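Local coordinates for Blr6230 protein (Bradyrhizobium diazoefficiens USDA 110, PDB 5NGG) that probably hydrolyses the amide bond of beta-lactam antibiotics with zinc ions, as a subclass B3 metallo-beta-lactamase, at residues 39-42 / 48-51; 206-211 / 221-226. All blocks are in the same frame, centred on the assembly; numbering follows the deposited sequence. Where two conformers were deposited one is given.

Contact 1: residues 39-42 / 48-51; sequences EPFQ and YYVG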
loop_
_atom_site.group_PDB
_atom_site.type_symbol
_atom_site.label_atom_id
_atom_site.label_comp_id
_atom_site.label_asym_id
_atom_site.label_seq_id
_atom_site.Cartn_x
_atom_site.Cartn_y
_atom_site.Cartn_z
ATOM N N GLU A 39 -3.360 -4.621 -17.304
ATOM C CA GLU A 39 -3.867 -5.988 -17.363
ATOM C C GLU A 39 -3.511 -6.750 -16.076
ATOM O O GLU A 39 -2.327 -6.824 -15.715
ATOM C CB GLU A 39 -3.279 -6.709 -18.579
ATOM C CG GLU A 39 -4.067 -7.925 -19.028
ATOM C CD GLU A 39 -5.382 -7.553 -19.685
ATOM O OE1 GLU A 39 -5.555 -6.369 -20.059
ATOM O OE2 GLU A 39 -6.250 -8.446 -19.808
ATOM N N PRO A 40 -4.511 -7.360 -15.413
ATOM C CA PRO A 40 -4.207 -8.100 -14.190
ATOM C C PRO A 40 -3.443 -9.387 -14.473
ATOM O O PRO A 40 -3.518 -9.928 -15.570
ATOM C CB PRO A 40 -5.591 -8.360 -13.604
ATOM C CG PRO A 40 -6.485 -8.432 -14.789
ATOM C CD PRO A 40 -5.957 -7.362 -15.698
ATOM N N PHE A 41 -2.759 -9.899 -13.452
ATOM C CA PHE A 41 -1.911 -11.074 -13.646
ATOM C C PHE A 41 -1.555 -11.721 -12.325
ATOM O O PHE A 41 -1.569 -11.112 -11.252
ATOM C CB PHE A 41 -0.625 -10.729 -14.416
ATOM C CG PHE A 41 0.328 -9.801 -13.688
ATOM C CD1 PHE A 41 0.138 -8.416 -13.689
ATOM C CD2 PHE A 41 1.411 -10.323 -12.987
ATOM C CE1 PHE A 41 1.017 -7.575 -13.021
ATOM C CE2 PHE A 41 2.297 -9.474 -12.325
ATOM C CZ PHE A 41 2.092 -8.096 -12.332
ATOM N N GLN A 42 -1.223 -13.001 -12.399
ATOM C CA GLN A 42 -0.649 -13.763 -11.278
ATOM C C GLN A 42 0.809 -13.334 -11.116
ATOM O O GLN A 42 1.623 -13.537 -12.024
ATOM C CB GLN A 42 -0.746 -15.275 -11.559
ATOM C CG GLN A 42 -0.260 -16.116 -10.383
ATOM C CD GLN A 42 -0.270 -17.599 -10.683
ATOM O OE1 GLN A 42 -0.420 -18.016 -11.832
ATOM N NE2 GLN A 42 -0.089 -18.402 -9.657
ATOM N N TYR A 48 -1.976 -11.979 -6.719
ATOM C CA TYR A 48 -2.414 -11.543 -8.046
ATOM C C TYR A 48 -2.505 -10.010 -8.052
ATOM O O TYR A 48 -3.045 -9.411 -7.113
ATOM C CB TYR A 48 -3.797 -12.116 -8.407
ATOM C CG TYR A 48 -3.831 -13.629 -8.466
ATOM C CD1 TYR A 48 -3.831 -14.397 -7.305
ATOM C CD2 TYR A 48 -3.815 -14.301 -9.694
ATOM C CE1 TYR A 48 -3.815 -15.783 -7.356
ATOM C CE2 TYR A 48 -3.815 -15.689 -9.750
ATOM C CZ TYR A 48 -3.818 -16.421 -8.586
ATOM O OH TYR A 48 -3.797 -17.804 -8.637
ATOM N N TYR A 49 -1.998 -9.387 -9.115
ATOM C CA TYR A 49 -2.085 -7.929 -9.293
ATOM C C TYR A 49 -3.390 -7.595 -9.994
ATOM O O TYR A 49 -3.664 -8.146 -11.057
ATOM C CB TYR A 49 -0.893 -7.444 -10.139
ATOM C CG TYR A 49 -0.783 -5.942 -10.220
ATOM C CD1 TYR A 49 -1.525 -5.204 -11.149
ATOM C CD2 TYR A 49 0.055 -5.246 -9.373
ATOM C CE1 TYR A 49 -1.448 -3.814 -11.219
ATOM C CE2 TYR A 49 0.145 -3.848 -9.448
ATOM C CZ TYR A 49 -0.608 -3.130 -10.351
ATOM O OH TYR A 49 -0.467 -1.764 -10.344
ATOM N N VAL A 50 -4.198 -6.698 -9.407
ATOM C CA VAL A 50 -5.491 -6.259 -9.959
ATOM C C VAL A 50 -5.629 -4.732 -9.944
ATOM O O VAL A 50 -6.741 -4.195 -10.045
ATOM C CB VAL A 50 -6.699 -6.933 -9.257
ATOM C CG1 VAL A 50 -6.686 -8.436 -9.475
ATOM C CG2 VAL A 50 -6.717 -6.618 -7.770
ATOM N N GLY A 51 -4.503 -4.020 -9.821
ATOM C CA GLY A 51 -4.529 -2.553 -9.739
ATOM C C GLY A 51 -4.556 -1.871 -11.099
ATOM O O GLY A 51 -4.904 -2.448 -12.140
#
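Pro40 lies against the backbone of the neighbouring segment 48-51, its CB 3.2 Å from the carbonyl O of Tyr49, and the same CB has CG1 of Val50 as its apolar neighbour at 4.3 Å. The proline side chain also touches Asn83 and Lys86 of helix 77-86.

Phe41 then pairs with Tyr49 through two backbone hydrogen bonds: Phe41 N donates to Tyr49 O (3.1 Å), and Tyr49 N donates to Phe41 O (2.8 Å). The phenyl group is placed between the backbone N and the carbonyl carbon (chi1 66°), which brings its CE1 to 3.5 Å from Tyr49 CB. That CB sits over one face of the ring, displaced toward the rim, in a CH-pi contact. The two aromatic planes are near parallel, yet slid apart until the rings barely overlap. Met248 of helix 248-253 packs against both side chains, and Tyr49 OH is bonded to the carbonyl of Thr52.

This pairing belongs to the beta hairpin of strands 41-44 and 47-49, whose first strand is an edge of the seven-stranded sheet of the metallo-beta-lactamase fold.

Gln42 faces Tyr48 as a non-hydrogen-bonded pair on the other surface of the hairpin. Its CB lies beside Tyr48 CE2, and with CG anti to the backbone N (chi1 -176°) the extended chain continues along the phenol, Gln42 CG 3.6 Å from Tyr48 CE2. The amide and phenol planes lie only 9° apart. At the far end Gln42 NE2 is hydrogen-bonded to the carbonyl of Asp45 in the hairpin turn, while the phenol ring meets Phe89 edge-to-face.

Contact 2: residues 206-211 / 221-226; sequences ALNRLV and DDYRAT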
loop_
_atom_site.group_PDB
_atom_site.type_symbol
_atom_site.label_atom_id
_atom_site.label_comp_id
_atom_site.label_asym_id
_atom_site.label_seq_id
_atom_site.Cartn_x
_atom_site.Cartn_y
_atom_site.Cartn_z
ATOM N N ALA A 206 5.786 12.807 -0.230
ATOM C CA ALA A 206 4.544 13.104 -0.955
ATOM C C ALA A 206 3.953 14.419 -0.415
ATOM O O ALA A 206 4.666 15.428 -0.432
ATOM C CB ALA A 206 3.610 11.897 -0.888
ATOM N N LEU A 207 2.701 14.438 0.044
ATOM C CA LEU A 207 2.025 15.660 0.484
ATOM C C LEU A 207 2.279 15.994 1.948
ATOM O O LEU A 207 1.768 16.992 2.431
ATOM C CB LEU A 207 0.514 15.572 0.239
ATOM C CG LEU A 207 0.091 15.400 -1.209
ATOM C CD1 LEU A 207 -1.424 15.310 -1.235
ATOM C CD2 LEU A 207 0.604 16.541 -2.096
ATOM N N ASN A 208 3.021 15.167 2.676
ATOM C CA ASN A 208 3.174 15.412 4.109
ATOM C C ASN A 208 4.059 16.614 4.446
ATOM O O ASN A 208 5.039 16.904 3.762
ATOM C CB ASN A 208 3.740 14.178 4.794
ATOM C CG ASN A 208 2.751 13.037 4.824
ATOM O OD1 ASN A 208 1.516 13.242 4.877
ATOM N ND2 ASN A 208 3.258 11.825 4.835
ATOM N N ARG A 209 3.676 17.296 5.517
ATOM C CA ARG A 209 4.472 18.382 6.090
ATOM C C ARG A 209 5.315 17.777 7.220
ATOM O O ARG A 209 4.790 17.133 8.126
ATOM C CB ARG A 209 3.544 19.457 6.645
ATOM C CG ARG A 209 2.667 20.106 5.586
ATOM C CD ARG A 209 1.979 21.378 6.090
ATOM N NE ARG A 209 1.224 21.093 7.310
ATOM C CZ ARG A 209 -0.020 20.600 7.365
ATOM N NH1 ARG A 209 -0.761 20.462 6.272
ATOM N NH2 ARG A 209 -0.552 20.296 8.549
ATOM N N LEU A 210 6.618 18.009 7.145
ATOM C CA LEU A 210 7.586 17.457 8.093
ATOM C C LEU A 210 7.952 18.385 9.238
ATOM O O LEU A 210 8.354 17.903 10.307
ATOM C CB LEU A 210 8.856 17.048 7.328
ATOM C CG LEU A 210 8.645 16.045 6.179
ATOM C CD1 LEU A 210 9.957 15.834 5.456
ATOM C CD2 LEU A 210 8.079 14.728 6.677
ATOM N N VAL A 211 7.844 19.688 8.986
ATOM C CA VAL A 211 8.256 20.732 9.909
ATOM C C VAL A 211 7.235 21.861 9.837
ATOM O O VAL A 211 6.437 21.913 8.888
ATOM C CB VAL A 211 9.663 21.268 9.563
ATOM C CG1 VAL A 211 10.731 20.226 9.891
ATOM C CG2 VAL A 211 9.763 21.698 8.103
ATOM N N ASP A 221 10.617 11.346 13.124
ATOM C CA ASP A 221 11.147 10.178 13.810
ATOM C C ASP A 221 10.597 8.883 13.230
ATOM O O ASP A 221 11.357 7.917 13.054
ATOM C CB ASP A 221 10.876 10.267 15.320
ATOM C CG ASP A 221 11.753 11.278 16.030
ATOM O OD1 ASP A 221 12.960 11.332 15.746
ATOM O OD2 ASP A 221 11.225 11.991 16.893
ATOM N N ASP A 222 9.295 8.864 12.920
ATOM C CA ASP A 222 8.677 7.686 12.320
ATOM C C ASP A 222 9.353 7.311 10.981
ATOM O O ASP A 222 9.716 6.146 10.760
ATOM C CB ASP A 222 7.167 7.886 12.176
ATOM C CG ASP A 222 6.393 7.738 13.477
ATOM O OD1 ASP A 222 6.927 7.269 14.525
ATOM O OD2 ASP A 222 5.173 8.033 13.426
ATOM N N TYR A 223 9.506 8.274 10.076
ATOM C CA TYR A 223 10.148 7.998 8.778
ATOM C C TYR A 223 11.522 7.382 8.936
ATOM O O TYR A 223 11.888 6.414 8.310
ATOM C CB TYR A 223 10.281 9.263 7.955
ATOM C CG TYR A 223 9.101 9.623 7.057
ATOM C CD1 TYR A 223 8.898 8.989 5.825
ATOM C CD2 TYR A 223 8.236 10.659 7.390
ATOM C CE1 TYR A 223 7.864 9.368 4.986
ATOM C CE2 TYR A 223 7.205 11.052 6.549
ATOM C CZ TYR A 223 7.022 10.399 5.359
ATOM O OH TYR A 223 6.015 10.857 4.533
ATOM N N ARG A 224 12.348 7.982 9.789
ATOM C CA ARG A 224 13.736 7.486 9.941
ATOM C C ARG A 224 13.788 6.112 10.639
ATOM O O ARG A 224 14.621 5.275 10.288
ATOM C CB ARG A 224 14.643 8.535 10.601
ATOM C CG ARG A 224 14.972 9.727 9.697
ATOM C CD ARG A 224 15.525 10.874 10.519
ATOM N NE ARG A 224 16.066 11.998 9.771
ATOM C CZ ARG A 224 16.579 11.968 8.540
ATOM N NH1 ARG A 224 16.642 10.849 7.842
ATOM N NH2 ARG A 224 17.045 13.091 8.008
ATOM N N ALA A 225 12.870 5.848 11.564
ATOM C CA ALA A 225 12.751 4.487 12.133
ATOM C C ALA A 225 12.360 3.487 11.032
ATOM O O ALA A 225 12.918 2.392 10.930
ATOM C CB ALA A 225 11.732 4.451 13.265
ATOM N N THR A 226 11.450 3.902 10.154
ATOM C CA THR A 226 10.999 3.034 9.068
ATOM C C THR A 226 12.069 2.730 8.017
ATOM O O THR A 226 12.201 1.576 7.583
ATOM C CB THR A 226 9.724 3.636 8.464
ATOM O OG1 THR A 226 8.682 3.446 9.421
ATOM C CG2 THR A 226 9.356 2.986 7.132
#
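Tyr223 reaches from helix 219-232 across to Asn208 and Leu210. CB leaves the helix pointing toward the 206-211 loop. Beyond it, the CD2-CE2 bond of the ring meets Leu210 obliquely: CD2 of Tyr223 is 4.1 Å from CD2 of Leu210, and Tyr223 CE2 comes closer to the same methyl, at 3.8 Å. Leu210 holds its CG anti to its own carbonyl carbon (chi1 -57°), and with chi2 extended the end of the side chain comes nearer to the tyrosine than the direction of its CB suggests, the two side chains crossing at about a right angle.

CZ is 4.1 Å from Asn208 ND2, which lies at the ring edge near its plane. At the tip, Tyr223 OH accepts a hydrogen bond from that ND2 (2.9 Å, 161° at the hydrogen). The hydroxyl lies almost in the amide plane of Asn208, although amide and ring are turned 65° apart. Tyr223 OH is also bonded to the carbonyl of Thr204. The amide is held at both ends: ND2 is bonded as well to the main-chain carbonyl of His177, a zinc ligand, and OD1 to Tyr136 OH. This is consistent with a second-shell place for Asn208, its side chain about 7 Å from a bound zinc ion.

In the fold, the contact ties the loop that follows strand 193-199 to the first half of helix 219-232, with helix 268-291 alongside, where Gln287 bonds the backbone of Asn208 and Leu210.

Overall arrangement
Contact 1 and contact 2 lie on opposite sides of the chain's centre, 30 Å between centres and about 17 Å between nearest atoms, and they do not touch. Along the chain they come in series. They share no strand or helix: contact 1 is a hairpin at the edge of the seven-stranded sheet, and contact 2 joins the loop after strand 193-199 of the five-stranded sheet to helix 219-232, so they probably fall in the two halves of the alpha-beta/beta-alpha sandwich. Contact 2 comes close to one zinc site, Tyr223 about 4 Å from His177 between side chains; contact 1 is more distant, the Tyr49 side chain about 7 Å from that of His242, a ligand of another zinc ion, and about 11 Å from a bound zinc.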